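Long-range contact in enoyl-CoA hydratase/isomerase (Mycobacterium abscessus, PDB 3QXZ), which probably catalyses the hydration or double-bond isomerisation of enoyl-CoA thioesters in fatty acid metabolism: residues P62-G67 and A103-H108. Sequence-based numbering, arbitrary orientation.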
loop_
_atom_site.group_PDB
_atom_site.type_symbol
_atom_site.label_atom_id
_atom_site.label_comp_id
_atom_site.label_asym_id
_atom_site.label_seq_id
_atom_site.Cartn_x
_atom_site.Cartn_y
_atom_site.Cartn_z
ATOM N N PRO A 62 22.390 1.203 -22.642
ATOM C CA PRO A 62 22.107 0.293 -21.529
ATOM C C PRO A 62 21.221 0.866 -20.416
ATOM O O PRO A 62 21.035 0.207 -19.396
ATOM C CB PRO A 62 23.508 0.013 -20.978
ATOM C CG PRO A 62 24.223 1.317 -21.173
ATOM C CD PRO A 62 23.655 1.940 -22.429
ATOM N N ALA A 63 20.696 2.075 -20.586
ATOM C CA ALA A 63 19.988 2.722 -19.485
ATOM C C ALA A 63 18.513 2.963 -19.802
ATOM O O ALA A 63 18.101 2.947 -20.969
ATOM C CB ALA A 63 20.676 4.027 -19.145
ATOM N N PHE A 64 17.712 3.212 -18.763
ATOM C CA PHE A 64 16.381 3.747 -18.983
ATOM C C PHE A 64 16.489 5.272 -19.052
ATOM O O PHE A 64 16.301 5.869 -20.116
ATOM C CB PHE A 64 15.409 3.262 -17.891
ATOM C CG PHE A 64 14.017 3.845 -18.012
ATOM C CD1 PHE A 64 13.098 3.330 -18.942
ATOM C CD2 PHE A 64 13.612 4.900 -17.188
ATOM C CE1 PHE A 64 11.813 3.859 -19.053
ATOM C CE2 PHE A 64 12.335 5.451 -17.292
ATOM C CZ PHE A 64 11.417 4.917 -18.223
ATOM N N CYS A 65 16.833 5.917 -17.928
ATOM C CA CYS A 65 16.996 7.372 -17.875
ATOM C C CYS A 65 17.807 7.721 -16.641
ATOM O O CYS A 65 17.406 7.431 -15.519
ATOM C CB CYS A 65 15.632 8.082 -17.842
ATOM S SG CYS A 65 15.746 9.865 -17.595
ATOM N N SER A 66 18.975 8.326 -16.862
ATOM C CA SER A 66 19.898 8.663 -15.781
ATOM C C SER A 66 19.472 9.899 -14.980
ATOM O O SER A 66 20.157 10.278 -14.037
ATOM C CB SER A 66 21.310 8.870 -16.334
ATOM O OG SER A 66 21.300 9.937 -17.278
ATOM N N GLY A 67 18.356 10.514 -15.348
ATOM C CA GLY A 67 17.830 11.672 -14.631
ATOM C C GLY A 67 18.499 12.985 -14.995
ATOM O O GLY A 67 19.102 13.098 -16.066
ATOM N N ALA A 103 6.112 0.780 -18.345
ATOM C CA ALA A 103 7.509 1.217 -18.375
ATOM C C ALA A 103 8.406 -0.003 -18.408
ATOM O O ALA A 103 8.444 -0.813 -17.442
ATOM C CB ALA A 103 7.818 2.122 -17.187
ATOM N N ALA A 104 9.078 -0.165 -19.544
ATOM C CA ALA A 104 10.081 -1.209 -19.731
ATOM C C ALA A 104 11.415 -0.604 -19.315
ATOM O O ALA A 104 12.127 0.017 -20.120
ATOM C CB ALA A 104 10.092 -1.677 -21.204
ATOM N N VAL A 105 11.688 -0.714 -18.012
ATOM C CA VAL A 105 12.847 -0.070 -17.394
ATOM C C VAL A 105 14.049 -0.992 -17.599
ATOM O O VAL A 105 14.371 -1.854 -16.780
ATOM C CB VAL A 105 12.584 0.279 -15.913
ATOM C CG1 VAL A 105 13.742 1.042 -15.342
ATOM C CG2 VAL A 105 11.298 1.125 -15.782
ATOM N N ASN A 106 14.668 -0.819 -18.764
ATOM C CA ASN A 106 15.692 -1.732 -19.279
ATOM C C ASN A 106 17.069 -1.562 -18.659
ATOM O O ASN A 106 17.994 -2.295 -18.995
ATOM C CB ASN A 106 15.808 -1.558 -20.796
ATOM C CG ASN A 106 16.088 -0.134 -21.170
ATOM O OD1 ASN A 106 15.232 0.732 -21.002
ATOM N ND2 ASN A 106 17.331 0.153 -21.630
ATOM N N GLY A 107 17.220 -0.572 -17.785
ATOM C CA GLY A 107 18.493 -0.304 -17.129
ATOM C C GLY A 107 18.345 0.882 -16.201
ATOM O O GLY A 107 17.224 1.212 -15.787
ATOM N N HIS A 108 19.456 1.539 -15.879
ATOM C CA HIS A 108 19.485 2.569 -14.827
ATOM C C HIS A 108 18.356 3.557 -14.936
ATOM O O HIS A 108 18.081 4.085 -16.017
ATOM C CB HIS A 108 20.799 3.352 -14.875
ATOM C CG HIS A 108 22.011 2.482 -14.954
ATOM N ND1 HIS A 108 22.200 1.398 -14.129
ATOM C CD2 HIS A 108 23.094 2.534 -15.768
ATOM C CE1 HIS A 108 23.363 0.831 -14.410
ATOM N NE2 HIS A 108 23.920 1.499 -15.405
HETATM O O HOH W 1 21.701 -0.465 -16.811
#
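Ala63 and Gly107 bring the two backbones together, their CA atoms 4.1 Å apart, where the loop after strand 54-59 turns a corner at Phe64 and passes the chain leaving strand 101-105. The carbonyl of His108 ties down this corner. Its O accepts from Phe64 N at 2.9 Å, with the donor tilted from the carbonyl plane, and from Cys65 N, also at 2.9 Å, in that plane, with an N-H...O angle of 151°, so two successive amides are held by one oxygen. Earlier in the loop, Pro62 O receives a CA-H...O contact from Gly107 CA (3.4 Å), and a water links that same oxygen to His108 N while lying over one face of the His108 ring, whose ND1 is hydrogen-bonded to Arg130 N. Asn106 ND2 donates to Ala63 O at 3.0 Å, meeting the carbonyl from above its plane and from the side (C=O...N 108°). The other end of this amide, OD1, accepts from Gly59 N and lies at the edge of the Phe64 ring, so Asn106 joins the end of strand 54-59 to the turning loop. Phe64 has CG anti to its backbone N (chi1 177°), which lays the ring alongside strand 101-105. Val105 covers one ring face in a CH-pi contact, CG2 standing 4.2 Å from the centroid, while its other methyl, CG1, packs 3.8 Å from Phe64 CB; the side chain of Leu57, on strand 54-59, also touches that of Phe64. Within the loop, Cys65 SG accepts a hydrogen bond from Gly67 N. The arrangement is characteristic of the crotonase fold: as in its relatives, the backbone just beyond Gly67 probably supplies one N-H of the oxyanion hole for the thioester carbonyl, and the chain entering helix 112-117 the other.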